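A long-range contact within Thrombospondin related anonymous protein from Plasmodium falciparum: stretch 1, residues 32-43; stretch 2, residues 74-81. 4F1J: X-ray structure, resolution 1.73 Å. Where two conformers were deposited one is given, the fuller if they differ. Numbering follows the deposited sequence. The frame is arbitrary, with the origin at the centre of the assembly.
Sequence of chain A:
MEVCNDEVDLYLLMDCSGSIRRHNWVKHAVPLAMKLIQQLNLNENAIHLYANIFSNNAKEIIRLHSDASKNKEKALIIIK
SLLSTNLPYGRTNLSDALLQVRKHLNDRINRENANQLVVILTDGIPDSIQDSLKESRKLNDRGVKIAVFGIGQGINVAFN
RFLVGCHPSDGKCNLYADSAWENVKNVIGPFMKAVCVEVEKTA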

ATOM      1  N   LEU A  32       7.863   2.888  -8.723  1.00 10.05           N
ATOM      2  CA  LEU A  32       7.766   1.831  -7.709  1.00 10.26           C
ATOM      3  C   LEU A  32       6.347   1.256  -7.654  1.00  9.76           C
ATOM      4  O   LEU A  32       6.177   0.033  -7.599  1.00 10.21           O
ATOM      5  CB  LEU A  32       8.124   2.372  -6.346  1.00 10.25           C
ATOM      6  CG  LEU A  32       7.872   1.486  -5.132  1.00  9.57           C
ATOM      7  CD1 LEU A  32       8.677   0.207  -5.237  1.00 11.39           C
ATOM      8  CD2 LEU A  32       8.215   2.267  -3.841  1.00 11.26           C
ATOM      9  N   ALA A  33       5.349   2.138  -7.627  1.00  9.98           N
ATOM     10  CA  ALA A  33       3.933   1.724  -7.643  1.00 10.24           C
ATOM     11  C   ALA A  33       3.661   0.920  -8.923  1.00 10.52           C
ATOM     12  O   ALA A  33       2.951  -0.081  -8.908  1.00 10.67           O
ATOM     13  CB  ALA A  33       3.016   2.940  -7.570  1.00 10.31           C
ATOM     14  N   MET A  34       4.223   1.365 -10.046  1.00 11.40           N
ATOM     15  CA  MET A  34       4.099   0.607 -11.297  1.00 12.32           C
ATOM     16  C   MET A  34       4.668  -0.821 -11.228  1.00 11.84           C
ATOM     17  O   MET A  34       3.984  -1.795 -11.636  1.00 12.19           O
ATOM     18  CB  MET A  34       4.684   1.417 -12.462  1.00 11.15           C
ATOM     19  CG  MET A  34       3.828   2.612 -12.754  1.00 14.09           C
ATOM     20  SD  MET A  34       4.467   3.666 -14.073  1.00 19.08           S
ATOM     21  CE  MET A  34       3.922   2.735 -15.499  1.00 18.99           C
ATOM     22  N   LYS A  35       5.895  -0.951 -10.733  1.00 11.29           N
ATOM     23  CA  LYS A  35       6.537  -2.242 -10.571  1.00 11.73           C
ATOM     24  C   LYS A  35       5.783  -3.113  -9.551  1.00 11.46           C
ATOM     25  O   LYS A  35       5.696  -4.311  -9.709  1.00 10.85           O
ATOM     26  CB  LYS A  35       8.013  -2.078 -10.164  1.00 12.45           C
ATOM     27  CG  LYS A  35       8.796  -3.387 -10.205  1.00 13.07           C
ATOM     28  CD  LYS A  35      10.262  -3.192 -10.358  1.00 14.35           C
ATOM     29  CE  LYS A  35      10.996  -4.548 -10.383  1.00 17.32           C
ATOM     30  NZ  LYS A  35      12.473  -4.417 -10.568  1.00 19.85           N
ATOM     31  N   LEU A  36       5.221  -2.512  -8.513  1.00 10.90           N
ATOM     32  CA  LEU A  36       4.453  -3.273  -7.531  1.00 10.82           C
ATOM     33  C   LEU A  36       3.267  -3.929  -8.230  1.00 11.21           C
ATOM     34  O   LEU A  36       3.033  -5.152  -8.086  1.00 11.38           O
ATOM     35  CB  LEU A  36       3.982  -2.330  -6.415  1.00 11.27           C
ATOM     36  CG  LEU A  36       3.109  -2.910  -5.291  1.00 11.73           C
ATOM     37  CD1 LEU A  36       3.213  -1.935  -4.117  1.00 11.16           C
ATOM     38  CD2 LEU A  36       1.615  -3.168  -5.618  1.00 12.19           C
ATOM     39  N   ILE A  37       2.555  -3.133  -9.019  1.00 10.97           N
ATOM     40  CA  ILE A  37       1.397  -3.609  -9.776  1.00 12.08           C
ATOM     41  C   ILE A  37       1.793  -4.697 -10.760  1.00 12.08           C
ATOM     42  O   ILE A  37       1.057  -5.669 -10.951  1.00 11.63           O
ATOM     43  CB  ILE A  37       0.661  -2.440 -10.437  1.00 12.49           C
ATOM     44  CG1 ILE A  37      -0.060  -1.652  -9.332  1.00 14.54           C
ATOM     45  CG2 ILE A  37      -0.303  -2.925 -11.568  1.00 13.46           C
ATOM     46  CD1 ILE A  37      -0.531  -0.273  -9.724  1.00 14.33           C
ATOM     47  N   GLN A  38       2.996  -4.593 -11.316  1.00 12.22           N
ATOM     48  CA  GLN A  38       3.503  -5.678 -12.167  1.00 12.97           C
ATOM     49  C   GLN A  38       3.714  -7.025 -11.446  1.00 12.40           C
ATOM     50  O   GLN A  38       3.828  -8.049 -12.109  1.00 12.21           O
ATOM     51  CB  GLN A  38       4.788  -5.258 -12.850  1.00 13.83           C
ATOM     52  CG  GLN A  38       4.540  -4.209 -13.879  1.00 16.59           C
ATOM     53  CD  GLN A  38       5.804  -3.712 -14.507  1.00 22.74           C
ATOM     54  OE1 GLN A  38       6.815  -3.521 -13.830  1.00 26.83           O
ATOM     55  NE2 GLN A  38       5.759  -3.489 -15.820  1.00 27.00           N
ATOM     56  N   GLN A  39       3.754  -7.024 -10.108  1.00 11.08           N
ATOM     57  CA  GLN A  39       3.885  -8.238  -9.334  1.00 10.57           C
ATOM     58  C   GLN A  39       2.553  -8.941  -9.119  1.00 10.54           C
ATOM     59  O   GLN A  39       2.541  -9.984  -8.499  1.00 11.94           O
ATOM     60  CB  GLN A  39       4.482  -7.958  -7.950  1.00 11.57           C
ATOM     61  CG  GLN A  39       5.806  -7.150  -7.960  1.00 11.67           C
ATOM     62  CD  GLN A  39       6.822  -7.709  -8.928  1.00 13.41           C
ATOM     63  OE1 GLN A  39       7.197  -8.891  -8.845  1.00 15.19           O
ATOM     64  NE2 GLN A  39       7.292  -6.869  -9.844  1.00 11.97           N
ATOM     65  N   LEU A  40       1.459  -8.346  -9.572  1.00 10.52           N
ATOM     66  CA  LEU A  40       0.107  -8.831  -9.263  1.00 10.54           C
ATOM     67  C   LEU A  40      -0.558  -9.430 -10.478  1.00 10.46           C
ATOM     68  O   LEU A  40      -0.587  -8.801 -11.545  1.00 12.01           O
ATOM     69  CB  LEU A  40      -0.773  -7.670  -8.809  1.00 11.31           C
ATOM     70  CG  LEU A  40      -0.200  -6.739  -7.729  1.00 10.48           C
ATOM     71  CD1 LEU A  40      -1.184  -5.596  -7.480  1.00 11.42           C
ATOM     72  CD2 LEU A  40       0.083  -7.504  -6.477  1.00 10.57           C
ATOM     73  N   ASN A  41      -1.180 -10.596 -10.287  1.00 11.10           N
ATOM     74  CA  ASN A  41      -2.097 -11.105 -11.294  1.00 11.84           C
ATOM     75  C   ASN A  41      -3.472 -10.473 -11.138  1.00 11.34           C
ATOM     76  O   ASN A  41      -4.357 -11.028 -10.468  1.00 11.99           O
ATOM     77  CB  ASN A  41      -2.192 -12.629 -11.258  1.00 12.53           C
ATOM     78  CG  ASN A  41      -3.110 -13.146 -12.327  1.00 12.51           C
ATOM     79  OD1 ASN A  41      -3.368 -12.441 -13.300  1.00 14.70           O
ATOM     80  ND2 ASN A  41      -3.677 -14.343 -12.121  1.00 16.56           N
ATOM     81  N   LEU A  42      -3.648  -9.292 -11.720  1.00 11.62           N
ATOM     82  CA  LEU A  42      -4.944  -8.623 -11.700  1.00 11.57           C
ATOM     83  C   LEU A  42      -5.884  -9.392 -12.628  1.00 12.95           C
ATOM     84  O   LEU A  42      -5.565  -9.617 -13.791  1.00 12.15           O
ATOM     85  CB  LEU A  42      -4.849  -7.165 -12.124  1.00 12.49           C
ATOM     86  CG  LEU A  42      -4.009  -6.269 -11.195  1.00 11.22           C
ATOM     87  CD1 LEU A  42      -4.186  -4.802 -11.581  1.00 11.71           C
ATOM     88  CD2 LEU A  42      -4.311  -6.456  -9.675  1.00  8.47           C
ATOM     89  N   ASN A  43      -7.031  -9.812 -12.097  1.00 13.61           N
ATOM     90  CA  ASN A  43      -7.958 -10.674 -12.836  1.00 14.12           C
ATOM     91  C   ASN A  43      -9.234 -10.818 -12.051  1.00 13.87           C
ATOM     92  O   ASN A  43      -9.201 -10.914 -10.819  1.00 12.10           O
ATOM     93  CB  ASN A  43      -7.377 -12.085 -13.045  1.00 14.77           C
ATOM     94  CG  ASN A  43      -8.227 -12.952 -13.970  1.00 17.28           C
ATOM     95  OD1 ASN A  43      -9.235 -13.593 -13.559  1.00 22.63           O
ATOM     96  ND2 ASN A  43      -7.810 -13.016 -15.233  1.00 23.80           N
ATOM     97  N   LYS A  74      -4.597  -1.105 -17.616  1.00 13.65           N
ATOM     98  CA  LYS A  74      -5.439   0.005 -17.224  1.00 13.54           C
ATOM     99  C   LYS A  74      -4.992   0.622 -15.881  1.00 12.68           C
ATOM    100  O   LYS A  74      -5.004   1.837 -15.723  1.00 12.92           O
ATOM    101  CB  LYS A  74      -6.914  -0.396 -17.210  1.00 13.40           C
ATOM    102  CG  LYS A  74      -7.452  -0.658 -18.634  1.00 15.31           C
ATOM    103  CD  LYS A  74      -8.873  -1.197 -18.635  1.00 16.31           C
ATOM    104  CE  LYS A  74      -9.444  -1.253 -20.061  1.00 18.95           C
ATOM    105  NZ  LYS A  74     -10.936  -1.256 -20.040  1.00 22.06           N
ATOM    106  N   ALA A  75      -4.586  -0.221 -14.937  1.00 12.55           N
ATOM    107  CA  ALA A  75      -4.104   0.252 -13.639  1.00 12.27           C
ATOM    108  C   ALA A  75      -2.830   1.077 -13.818  1.00 12.28           C
ATOM    109  O   ALA A  75      -2.670   2.130 -13.205  1.00 11.93           O
ATOM    110  CB  ALA A  75      -3.862  -0.928 -12.702  1.00 12.35           C
ATOM    111  N   LEU A  76      -1.954   0.616 -14.696  1.00 12.13           N
ATOM    112  CA  LEU A  76      -0.664   1.288 -14.923  1.00 13.33           C
ATOM    113  C   LEU A  76      -0.819   2.672 -15.567  1.00 13.43           C
ATOM    114  O   LEU A  76      -0.052   3.582 -15.237  1.00 13.93           O
ATOM    115  CB  LEU A  76       0.278   0.402 -15.743  1.00 13.92           C
ATOM    116  CG  LEU A  76       0.814  -0.835 -15.018  1.00 14.60           C
ATOM    117  CD1 LEU A  76       1.634  -1.762 -15.939  1.00 17.80           C
ATOM    118  CD2 LEU A  76       1.619  -0.447 -13.787  1.00 15.44           C
ATOM    119  N   ILE A  77      -1.785   2.837 -16.478  1.00 14.19           N
ATOM    120  CA  ILE A  77      -2.160   4.164 -17.028  0.50 13.90           C
ATOM    121  C   ILE A  77      -2.512   5.154 -15.923  1.00 14.04           C
ATOM    122  O   ILE A  77      -2.092   6.334 -15.934  1.00 13.26           O
ATOM    123  CB  ILE A  77      -3.419   4.082 -17.944  0.50 14.22           C
ATOM    124  CG1 ILE A  77      -3.060   3.544 -19.321  0.50 15.04           C
ATOM    125  CG2 ILE A  77      -4.110   5.452 -18.076  0.50 13.97           C
ATOM    126  CD1 ILE A  77      -4.282   3.235 -20.167  0.50 13.44           C
ATOM    127  N   ILE A  78      -3.315   4.693 -14.960  1.00 13.49           N
ATOM    128  CA  ILE A  78      -3.755   5.562 -13.893  1.00 13.08           C
ATOM    129  C   ILE A  78      -2.586   5.918 -12.987  1.00 13.01           C
ATOM    130  O   ILE A  78      -2.438   7.081 -12.581  1.00 13.63           O
ATOM    131  CB  ILE A  78      -4.932   4.964 -13.101  1.00 12.97           C
ATOM    132  CG1 ILE A  78      -6.166   4.863 -13.990  1.00 13.34           C
ATOM    133  CG2 ILE A  78      -5.220   5.791 -11.823  1.00 12.72           C
ATOM    134  CD1 ILE A  78      -7.231   3.927 -13.446  1.00 14.15           C
ATOM    135  N   ILE A  79      -1.737   4.947 -12.673  1.00 13.74           N
ATOM    136  CA  ILE A  79      -0.601   5.231 -11.829  1.00 13.73           C
ATOM    137  C   ILE A  79       0.321   6.222 -12.528  1.00 14.22           C
ATOM    138  O   ILE A  79       0.771   7.185 -11.915  1.00 13.41           O
ATOM    139  CB  ILE A  79       0.158   3.959 -11.418  1.00 13.88           C
ATOM    140  CG1 ILE A  79      -0.723   3.077 -10.514  1.00 13.90           C
ATOM    141  CG2 ILE A  79       1.471   4.343 -10.722  1.00 15.00           C
ATOM    142  CD1 ILE A  79      -1.336   3.808  -9.299  1.00 12.64           C
ATOM    143  N   LYS A  80       0.548   6.018 -13.826  1.00 14.90           N
ATOM    144  CA  LYS A  80       1.406   6.928 -14.602  1.00 17.12           C
ATOM    145  C   LYS A  80       0.835   8.346 -14.633  1.00 16.44           C
ATOM    146  O   LYS A  80       1.587   9.339 -14.637  1.00 17.16           O
ATOM    147  CB  LYS A  80       1.625   6.405 -16.021  1.00 17.55           C
ATOM    148  CG  LYS A  80       2.774   7.126 -16.732  1.00 19.57           C
ATOM    149  CD  LYS A  80       2.675   7.092 -18.260  1.00 21.40           C
ATOM    150  CE  LYS A  80       3.532   8.220 -18.903  1.00 24.71           C
ATOM    151  NZ  LYS A  80       4.998   8.163 -18.515  1.00 28.56           N
ATOM    152  N   SER A  81      -0.487   8.451 -14.603  1.00 15.86           N
ATOM    153  CA  SER A  81      -1.162   9.744 -14.575  1.00 15.79           C
ATOM    154  C   SER A  81      -0.851  10.559 -13.321  1.00 15.00           C
ATOM    155  O   SER A  81      -1.157  11.755 -13.281  1.00 15.49           O
ATOM    156  CB  SER A  81      -2.685   9.593 -14.733  1.00 16.13           C
ATOM    157  OG  SER A  81      -3.344   9.306 -13.516  1.00 17.24           O
TER

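The helical parts of the two stretches, both continuing from earlier in the chain, lie side by side and nearly antiparallel, their N-to-C directions 169° apart and their axes 9.6 Å apart at closest approach. The backbones come nearest where Met34 CA lies 6.0 Å from Leu76 CA. No hydrogen bond crosses between the stretches; each helix spends its backbone groups on its own turns, as in Ile37 N to Ala33 O (3.1 Å) and Lys80 N to Leu76 O (2.9 Å), so the two are held by apolar packing that buries 405 Å² in all.

Leu76 gives up the most surface. Its CA-to-CB bond points sideways, but with chi1 m and chi2 t the end of the side chain comes nearer the first helix. Leu76 CD2 reaches Met34 CB and Ile37 CG2, both at 3.8 Å, and sits 3.5 Å from Met34 O. Because Leu76 CD2 is a methyl group, that last approach is van der Waals contact; Met34 O takes its hydrogen bond from within the helix, from Gln38 N at 3.0 Å. Leu76 CD1 lies 4.3 Å from Gln38 CG, touching the aliphatic part of a polar side chain.

Met34, second in covered area, also starts out sideways. Met34 CG packs 3.6 Å from Ile79 CG2, and the chain runs on until Met34 CE lies 4.4 Å from Lys80 CB, at the base of a lysine whose end leads away.

Ile79, one helical turn on from Ala75, is buried, and its CA-to-CB bond points toward the first helix. Ile79 CG2 also meets Ala33 CB at 3.8 Å, while Ile79 CG1 makes a tight contact with Ile37 CD1 at 3.4 Å. Ile37 bridges back along the second helix, its CG2 4.2 Å from Ala75 CB. Beyond the first helix, Leu42 extends the apolar contact from the loop, with Leu42 CD1 4.0 Å from Ala75 CB.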